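Local atomic coordinates of 223aa long hypothetical arylmalonate decarboxylase (PDB entry 2DGD), a protein that is uncharacterised but is probably a lyase related to arylmalonate decarboxylase, of the Asp/Glu racemase superfamily. Residues D91-K105 with V200-K213. Numbering follows the deposited sequence.
Sequences DVVIPEESVYELLKK and VSENAAAMWEALNK
Leu-102 lays its CD1 methyl over one face of the Trp-208 indole, a CH-pi contact 3.8 Å from the centroid of the six-membered ring. The contact is a nearly perpendicular helix-helix crossing between 95-105 and 202-213, their axes 7.8 Å apart at an angle of 80°. It joins the two parallel sheets of a fold consistent with the Asp/Glu racemase superfamily. The backbone of Val-93 bonds to Ile-70 and Tyr-72 in strand 69-72 of one sheet, while helix 202-213 follows strand 199-201, outermost in the other sheet within this chain. With CG anti to the backbone N (chi1 -178°), the Leu-102 fork spreads between two partners: CD1 to the indole, CD2 to Val-200 CG1 at 3.7 Å. Glu-101 CB meets the indole at its edge, in plane. At the crossing Ala-205 is a knob in a hole made by Pro-95, Ser-98, Val-99 and Leu-102. Its CB lies 3.6 Å from Val-99 CG2. Pro-95 CB packs on Glu-202 CG at 3.5 Å. The carboxylate of Glu-202 is held by Cys-179 N at OE2 and by a water at OE1; that water accepts a hydrogen bond from Glu-96 N. Glu-209 OE1 rests against both methyls of Val-93. At the loop end Lys-213 NZ donates to Asp-91 O at 2.8 Å, from 54° above the carbonyl plane.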
ATOM      1  N   ASP A  91      34.104  24.922  -6.010  1.00 37.39           N
ATOM      2  CA  ASP A  91      33.235  24.125  -5.146  1.00 37.17           C
ATOM      3  C   ASP A  91      32.990  22.705  -5.642  1.00 35.52           C
ATOM      4  O   ASP A  91      32.040  22.050  -5.213  1.00 34.81           O
ATOM      5  CB  ASP A  91      31.889  24.826  -4.948  1.00 40.22           C
ATOM      6  CG  ASP A  91      32.035  26.178  -4.285  1.00 42.19           C
ATOM      7  OD1 ASP A  91      32.725  26.249  -3.244  1.00 42.91           O
ATOM      8  OD2 ASP A  91      31.458  27.163  -4.801  1.00 42.31           O
ATOM      9  N   VAL A  92      33.847  22.236  -6.543  1.00 33.34           N
ATOM     10  CA  VAL A  92      33.730  20.893  -7.092  1.00 30.66           C
ATOM     11  C   VAL A  92      33.762  19.865  -5.969  1.00 30.35           C
ATOM     12  O   VAL A  92      34.411  20.075  -4.940  1.00 31.22           O
ATOM     13  CB  VAL A  92      34.895  20.586  -8.068  1.00 29.93           C
ATOM     14  CG1 VAL A  92      36.218  20.605  -7.327  1.00 28.95           C
ATOM     15  CG2 VAL A  92      34.692  19.239  -8.724  1.00 28.20           C
ATOM     16  N   VAL A  93      33.047  18.762  -6.160  1.00 28.55           N
ATOM     17  CA  VAL A  93      33.027  17.694  -5.177  1.00 27.06           C
ATOM     18  C   VAL A  93      33.897  16.561  -5.697  1.00 27.69           C
ATOM     19  O   VAL A  93      33.638  16.009  -6.768  1.00 27.61           O
ATOM     20  CB  VAL A  93      31.602  17.149  -4.944  1.00 25.97           C
ATOM     21  CG1 VAL A  93      31.663  15.887  -4.089  1.00 22.78           C
ATOM     22  CG2 VAL A  93      30.753  18.192  -4.255  1.00 24.67           C
ATOM     23  N   ILE A  94      34.940  16.229  -4.947  1.00 27.48           N
ATOM     24  CA  ILE A  94      35.829  15.145  -5.331  1.00 28.44           C
ATOM     25  C   ILE A  94      35.479  13.973  -4.429  1.00 28.20           C
ATOM     26  O   ILE A  94      35.821  13.967  -3.255  1.00 27.97           O
ATOM     27  CB  ILE A  94      37.310  15.547  -5.151  1.00 28.89           C
ATOM     28  CG1 ILE A  94      37.631  16.720  -6.082  1.00 29.46           C
ATOM     29  CG2 ILE A  94      38.222  14.368  -5.473  1.00 28.36           C
ATOM     30  CD1 ILE A  94      39.031  17.257  -5.934  1.00 30.95           C
ATOM     31  N   PRO A  95      34.774  12.964  -4.973  1.00 29.12           N
ATOM     32  CA  PRO A  95      34.367  11.786  -4.201  1.00 29.96           C
ATOM     33  C   PRO A  95      35.390  11.234  -3.210  1.00 31.81           C
ATOM     34  O   PRO A  95      35.040  10.936  -2.066  1.00 31.71           O
ATOM     35  CB  PRO A  95      33.953  10.776  -5.282  1.00 28.25           C
ATOM     36  CG  PRO A  95      34.538  11.319  -6.555  1.00 28.34           C
ATOM     37  CD  PRO A  95      34.437  12.795  -6.396  1.00 27.74           C
ATOM     38  N   GLU A  96      36.644  11.107  -3.632  1.00 34.03           N
ATOM     39  CA  GLU A  96      37.692  10.588  -2.757  1.00 35.88           C
ATOM     40  C   GLU A  96      37.842  11.437  -1.489  1.00 34.37           C
ATOM     41  O   GLU A  96      38.005  10.908  -0.392  1.00 33.64           O
ATOM     42  CB  GLU A  96      39.018  10.526  -3.520  1.00 40.73           C
ATOM     43  CG  GLU A  96      40.158   9.916  -2.733  1.00 48.06           C
ATOM     44  CD  GLU A  96      41.100   9.107  -3.610  1.00 52.75           C
ATOM     45  OE1 GLU A  96      40.697   8.017  -4.091  1.00 55.12           O
ATOM     46  OE2 GLU A  96      42.244   9.566  -3.817  1.00 55.69           O
ATOM     47  N   GLU A  97      37.780  12.755  -1.643  1.00 32.92           N
ATOM     48  CA  GLU A  97      37.893  13.658  -0.508  1.00 31.73           C
ATOM     49  C   GLU A  97      36.628  13.617   0.346  1.00 29.99           C
ATOM     50  O   GLU A  97      36.674  13.861   1.549  1.00 29.22           O
ATOM     51  CB  GLU A  97      38.143  15.088  -0.994  1.00 34.02           C
ATOM     52  CG  GLU A  97      39.450  15.269  -1.755  1.00 37.92           C
ATOM     53  CD  GLU A  97      39.774  16.740  -2.055  1.00 42.56           C
ATOM     54  OE1 GLU A  97      40.837  16.991  -2.680  1.00 43.81           O
ATOM     55  OE2 GLU A  97      38.978  17.639  -1.668  1.00 42.46           O
ATOM     56  N   SER A  98      35.497  13.312  -0.283  1.00 29.12           N
ATOM     57  CA  SER A  98      34.217  13.224   0.415  1.00 27.48           C
ATOM     58  C   SER A  98      34.273  12.033   1.359  1.00 27.64           C
ATOM     59  O   SER A  98      33.802  12.099   2.496  1.00 26.58           O
ATOM     60  CB  SER A  98      33.075  13.026  -0.583  1.00 26.14           C
ATOM     61  OG  SER A  98      33.019  14.087  -1.515  1.00 27.12           O
ATOM     62  N   VAL A  99      34.848  10.938   0.872  1.00 27.88           N
ATOM     63  CA  VAL A  99      34.990   9.726   1.662  1.00 28.90           C
ATOM     64  C   VAL A  99      35.781  10.043   2.920  1.00 30.10           C
ATOM     65  O   VAL A  99      35.417   9.633   4.017  1.00 29.23           O
ATOM     66  CB  VAL A  99      35.744   8.636   0.881  1.00 28.31           C
ATOM     67  CG1 VAL A  99      36.005   7.442   1.777  1.00 27.70           C
ATOM     68  CG2 VAL A  99      34.941   8.222  -0.338  1.00 29.31           C
ATOM     69  N   TYR A 100      36.870  10.783   2.748  1.00 32.45           N
ATOM     70  CA  TYR A 100      37.720  11.146   3.866  1.00 33.26           C
ATOM     71  C   TYR A 100      36.955  11.941   4.916  1.00 32.78           C
ATOM     72  O   TYR A 100      37.004  11.618   6.099  1.00 32.27           O
ATOM     73  CB  TYR A 100      38.918  11.954   3.379  1.00 36.23           C
ATOM     74  CG  TYR A 100      39.861  12.321   4.494  1.00 39.73           C
ATOM     75  CD1 TYR A 100      40.705  11.370   5.058  1.00 40.75           C
ATOM     76  CD2 TYR A 100      39.869  13.613   5.028  1.00 41.21           C
ATOM     77  CE1 TYR A 100      41.529  11.692   6.125  1.00 43.05           C
ATOM     78  CE2 TYR A 100      40.687  13.943   6.092  1.00 42.20           C
ATOM     79  CZ  TYR A 100      41.512  12.980   6.638  1.00 42.88           C
ATOM     80  OH  TYR A 100      42.315  13.298   7.704  1.00 45.33           O
ATOM     81  N   GLU A 101      36.245  12.977   4.488  1.00 33.09           N
ATOM     82  CA  GLU A 101      35.487  13.793   5.426  1.00 34.87           C
ATOM     83  C   GLU A 101      34.398  12.981   6.115  1.00 34.13           C
ATOM     84  O   GLU A 101      34.189  13.109   7.320  1.00 34.52           O
ATOM     85  CB  GLU A 101      34.869  14.998   4.712  1.00 38.16           C
ATOM     86  CG  GLU A 101      35.906  15.954   4.120  1.00 44.22           C
ATOM     87  CD  GLU A 101      36.840  16.554   5.172  1.00 46.88           C
ATOM     88  OE1 GLU A 101      37.868  17.147   4.781  1.00 48.16           O
ATOM     89  OE2 GLU A 101      36.545  16.441   6.385  1.00 49.06           O
ATOM     90  N   LEU A 102      33.718  12.132   5.350  1.00 32.65           N
ATOM     91  CA  LEU A 102      32.657  11.301   5.904  1.00 30.00           C
ATOM     92  C   LEU A 102      33.191  10.327   6.948  1.00 28.87           C
ATOM     93  O   LEU A 102      32.609  10.184   8.023  1.00 28.12           O
ATOM     94  CB  LEU A 102      31.951  10.528   4.790  1.00 28.45           C
ATOM     95  CG  LEU A 102      30.784   9.644   5.239  1.00 27.75           C
ATOM     96  CD1 LEU A 102      29.761  10.459   6.006  1.00 25.20           C
ATOM     97  CD2 LEU A 102      30.146   9.004   4.022  1.00 27.42           C
ATOM     98  N   LEU A 103      34.296   9.657   6.631  1.00 28.07           N
ATOM     99  CA  LEU A 103      34.902   8.712   7.564  1.00 27.52           C
ATOM    100  C   LEU A 103      35.353   9.441   8.825  1.00 28.45           C
ATOM    101  O   LEU A 103      35.189   8.942   9.942  1.00 27.27           O
ATOM    102  CB  LEU A 103      36.095   8.004   6.921  1.00 24.51           C
ATOM    103  CG  LEU A 103      35.764   6.988   5.832  1.00 23.00           C
ATOM    104  CD1 LEU A 103      37.047   6.433   5.241  1.00 23.89           C
ATOM    105  CD2 LEU A 103      34.927   5.878   6.414  1.00 19.97           C
ATOM    106  N   LYS A 104      35.921  10.629   8.644  1.00 29.45           N
ATOM    107  CA  LYS A 104      36.375  11.409   9.779  1.00 31.87           C
ATOM    108  C   LYS A 104      35.182  11.796  10.633  1.00 32.07           C
ATOM    109  O   LYS A 104      35.199  11.630  11.849  1.00 32.82           O
ATOM    110  CB  LYS A 104      37.115  12.664   9.316  1.00 33.85           C
ATOM    111  CG  LYS A 104      38.627  12.521   9.273  1.00 37.89           C
ATOM    112  CD  LYS A 104      39.284  13.851   8.908  1.00 43.35           C
ATOM    113  CE  LYS A 104      38.923  14.975   9.894  1.00 45.04           C
ATOM    114  NZ  LYS A 104      39.495  16.297   9.496  1.00 46.31           N
ATOM    115  N   LYS A 105      34.139  12.308   9.997  1.00 32.32           N
ATOM    116  CA  LYS A 105      32.959  12.706  10.739  1.00 33.49           C
ATOM    117  C   LYS A 105      32.367  11.512  11.477  1.00 32.71           C
ATOM    118  O   LYS A 105      31.688  11.673  12.486  1.00 32.55           O
ATOM    119  CB  LYS A 105      31.923  13.326   9.798  1.00 36.06           C
ATOM    120  CG  LYS A 105      30.659  13.802  10.496  1.00 39.94           C
ATOM    121  CD  LYS A 105      29.807  14.679   9.581  1.00 44.87           C
ATOM    122  CE  LYS A 105      28.374  14.843  10.119  1.00 46.65           C
ATOM    123  NZ  LYS A 105      27.573  13.575  10.019  1.00 47.15           N
ATOM    124  N   VAL A 200      30.873   2.703   3.544  1.00 20.84           N
ATOM    125  CA  VAL A 200      30.942   3.859   2.650  1.00 19.95           C
ATOM    126  C   VAL A 200      31.446   3.601   1.236  1.00 20.52           C
ATOM    127  O   VAL A 200      32.590   3.186   1.035  1.00 21.82           O
ATOM    128  CB  VAL A 200      31.832   4.962   3.271  1.00 18.62           C
ATOM    129  CG1 VAL A 200      31.882   6.179   2.362  1.00 17.43           C
ATOM    130  CG2 VAL A 200      31.308   5.338   4.639  1.00 17.90           C
ATOM    131  N   SER A 201      30.595   3.857   0.251  1.00 20.26           N
ATOM    132  CA  SER A 201      30.995   3.677  -1.139  1.00 20.65           C
ATOM    133  C   SER A 201      31.353   5.056  -1.649  1.00 21.90           C
ATOM    134  O   SER A 201      30.883   6.064  -1.123  1.00 22.30           O
ATOM    135  CB  SER A 201      29.852   3.121  -1.975  1.00 19.54           C
ATOM    136  OG  SER A 201      28.895   4.127  -2.216  1.00 19.84           O
ATOM    137  N   GLU A 202      32.175   5.103  -2.684  1.00 23.57           N
ATOM    138  CA  GLU A 202      32.607   6.379  -3.220  1.00 23.62           C
ATOM    139  C   GLU A 202      31.437   7.209  -3.739  1.00 22.88           C
ATOM    140  O   GLU A 202      31.403   8.432  -3.545  1.00 22.56           O
ATOM    141  CB  GLU A 202      33.651   6.145  -4.312  1.00 24.15           C
ATOM    142  CG  GLU A 202      34.472   7.367  -4.639  1.00 28.08           C
ATOM    143  CD  GLU A 202      35.811   7.021  -5.251  1.00 31.12           C
ATOM    144  OE1 GLU A 202      36.470   7.939  -5.784  1.00 33.85           O
ATOM    145  OE2 GLU A 202      36.209   5.835  -5.189  1.00 32.83           O
ATOM    146  N   ASN A 203      30.467   6.556  -4.374  1.00 21.22           N
ATOM    147  CA  ASN A 203      29.322   7.279  -4.897  1.00 20.00           C
ATOM    148  C   ASN A 203      28.457   7.855  -3.788  1.00 19.21           C
ATOM    149  O   ASN A 203      28.023   9.000  -3.876  1.00 20.57           O
ATOM    150  CB  ASN A 203      28.489   6.389  -5.822  1.00 20.09           C
ATOM    151  CG  ASN A 203      29.204   6.076  -7.122  1.00 20.96           C
ATOM    152  OD1 ASN A 203      30.012   6.870  -7.601  1.00 20.28           O
ATOM    153  ND2 ASN A 203      28.900   4.922  -7.706  1.00 21.48           N
ATOM    154  N   ALA A 204      28.212   7.080  -2.738  1.00 18.41           N
ATOM    155  CA  ALA A 204      27.395   7.565  -1.629  1.00 18.96           C
ATOM    156  C   ALA A 204      28.070   8.758  -0.943  1.00 19.94           C
ATOM    157  O   ALA A 204      27.410   9.734  -0.573  1.00 18.58           O
ATOM    158  CB  ALA A 204      27.157   6.452  -0.629  1.00 18.30           C
ATOM    159  N   ALA A 205      29.387   8.671  -0.772  1.00 20.29           N
ATOM    160  CA  ALA A 205      30.142   9.742  -0.143  1.00 19.90           C
ATOM    161  C   ALA A 205      30.028  11.003  -0.989  1.00 21.23           C
ATOM    162  O   ALA A 205      29.842  12.099  -0.465  1.00 21.77           O
ATOM    163  CB  ALA A 205      31.588   9.344   0.003  1.00 19.00           C
ATOM    164  N   ALA A 206      30.133  10.851  -2.301  1.00 22.12           N
ATOM    165  CA  ALA A 206      30.030  12.001  -3.186  1.00 23.94           C
ATOM    166  C   ALA A 206      28.674  12.698  -3.034  1.00 25.57           C
ATOM    167  O   ALA A 206      28.614  13.923  -2.916  1.00 25.46           O
ATOM    168  CB  ALA A 206      30.237  11.569  -4.619  1.00 23.41           C
HETATM  169  N   MSE A 207      27.591  11.923  -3.035  1.00 27.44           N
HETATM  170  CA  MSE A 207      26.250  12.491  -2.894  1.00 28.71           C
HETATM  171  C   MSE A 207      26.068  13.153  -1.539  1.00 28.41           C
HETATM  172  O   MSE A 207      25.411  14.190  -1.420  1.00 27.65           O
HETATM  173  CB  MSE A 207      25.189  11.415  -3.080  1.00 31.24           C
HETATM  174  CG  MSE A 207      24.624  11.395  -4.477  1.00 38.97           C
HETATM  175 SE   MSE A 207      23.733  13.062  -4.935  1.00 45.09          SE
HETATM  176  CE  MSE A 207      21.890  12.457  -4.833  1.00 40.48           C
ATOM    177  N   TRP A 208      26.649  12.535  -0.520  1.00 27.99           N
ATOM    178  CA  TRP A 208      26.582  13.059   0.833  1.00 27.18           C
ATOM    179  C   TRP A 208      27.113  14.494   0.852  1.00 27.20           C
ATOM    180  O   TRP A 208      26.437  15.408   1.323  1.00 24.96           O
ATOM    181  CB  TRP A 208      27.420  12.178   1.753  1.00 26.47           C
ATOM    182  CG  TRP A 208      27.621  12.730   3.122  1.00 25.81           C
ATOM    183  CD1 TRP A 208      26.705  12.776   4.138  1.00 24.01           C
ATOM    184  CD2 TRP A 208      28.831  13.293   3.645  1.00 25.38           C
ATOM    185  NE1 TRP A 208      27.273  13.327   5.263  1.00 23.95           N
ATOM    186  CE2 TRP A 208      28.577  13.654   4.989  1.00 25.34           C
ATOM    187  CE3 TRP A 208      30.107  13.523   3.109  1.00 24.47           C
ATOM    188  CZ2 TRP A 208      29.557  14.236   5.807  1.00 24.44           C
ATOM    189  CZ3 TRP A 208      31.082  14.101   3.922  1.00 25.25           C
ATOM    190  CH2 TRP A 208      30.797  14.449   5.257  1.00 24.55           C
ATOM    191  N   GLU A 209      28.316  14.684   0.312  1.00 28.31           N
ATOM    192  CA  GLU A 209      28.942  16.000   0.275  1.00 27.53           C
ATOM    193  C   GLU A 209      28.167  16.989  -0.572  1.00 27.10           C
ATOM    194  O   GLU A 209      27.942  18.124  -0.157  1.00 28.66           O
ATOM    195  CB  GLU A 209      30.367  15.905  -0.256  1.00 28.52           C
ATOM    196  CG  GLU A 209      31.188  17.145   0.049  1.00 32.67           C
ATOM    197  CD  GLU A 209      32.597  17.070  -0.488  1.00 34.93           C
ATOM    198  OE1 GLU A 209      32.851  17.609  -1.587  1.00 38.66           O
ATOM    199  OE2 GLU A 209      33.451  16.463   0.185  1.00 36.61           O
ATOM    200  N   ALA A 210      27.760  16.562  -1.761  1.00 25.68           N
ATOM    201  CA  ALA A 210      27.016  17.430  -2.660  1.00 24.59           C
ATOM    202  C   ALA A 210      25.703  17.892  -2.037  1.00 24.61           C
ATOM    203  O   ALA A 210      25.389  19.082  -2.036  1.00 25.49           O
ATOM    204  CB  ALA A 210      26.746  16.706  -3.974  1.00 23.90           C
ATOM    205  N   LEU A 211      24.939  16.944  -1.507  1.00 24.30           N
ATOM    206  CA  LEU A 211      23.651  17.248  -0.889  1.00 23.81           C
ATOM    207  C   LEU A 211      23.794  18.153   0.322  1.00 24.05           C
ATOM    208  O   LEU A 211      22.880  18.912   0.628  1.00 24.01           O
ATOM    209  CB  LEU A 211      22.942  15.953  -0.487  1.00 22.57           C
ATOM    210  CG  LEU A 211      21.839  15.391  -1.380  1.00 20.74           C
ATOM    211  CD1 LEU A 211      21.935  15.924  -2.789  1.00 20.95           C
ATOM    212  CD2 LEU A 211      21.928  13.888  -1.360  1.00 20.89           C
ATOM    213  N   ASN A 212      24.934  18.060   1.007  1.00 24.38           N
ATOM    214  CA  ASN A 212      25.194  18.888   2.178  1.00 24.95           C
ATOM    215  C   ASN A 212      25.454  20.315   1.754  1.00 25.63           C
ATOM    216  O   ASN A 212      24.919  21.255   2.344  1.00 26.95           O
ATOM    217  CB  ASN A 212      26.412  18.393   2.945  1.00 27.69           C
ATOM    218  CG  ASN A 212      26.087  17.275   3.918  1.00 30.89           C
ATOM    219  OD1 ASN A 212      25.141  17.369   4.705  1.00 31.96           O
ATOM    220  ND2 ASN A 212      26.887  16.217   3.884  1.00 32.97           N
ATOM    221  N   LYS A 213      26.292  20.482   0.736  1.00 24.68           N
ATOM    222  CA  LYS A 213      26.612  21.811   0.262  1.00 25.05           C
ATOM    223  C   LYS A 213      25.369  22.499  -0.282  1.00 24.49           C
ATOM    224  O   LYS A 213      25.167  23.687  -0.043  1.00 25.27           O
ATOM    225  CB  LYS A 213      27.723  21.738  -0.789  1.00 27.54           C
ATOM    226  CG  LYS A 213      29.039  21.231  -0.204  1.00 31.77           C
ATOM    227  CD  LYS A 213      30.083  20.840  -1.260  1.00 35.67           C
ATOM    228  CE  LYS A 213      31.015  21.992  -1.634  1.00 37.83           C
ATOM    229  NZ  LYS A 213      32.160  21.520  -2.478  1.00 36.42           N
TER
HETATM  230  O   HOH W   1      35.247  17.239  -2.243  1.00 33.83           O
HETATM  231  O   HOH W   2      37.447  10.436  -6.756  1.00 31.49           O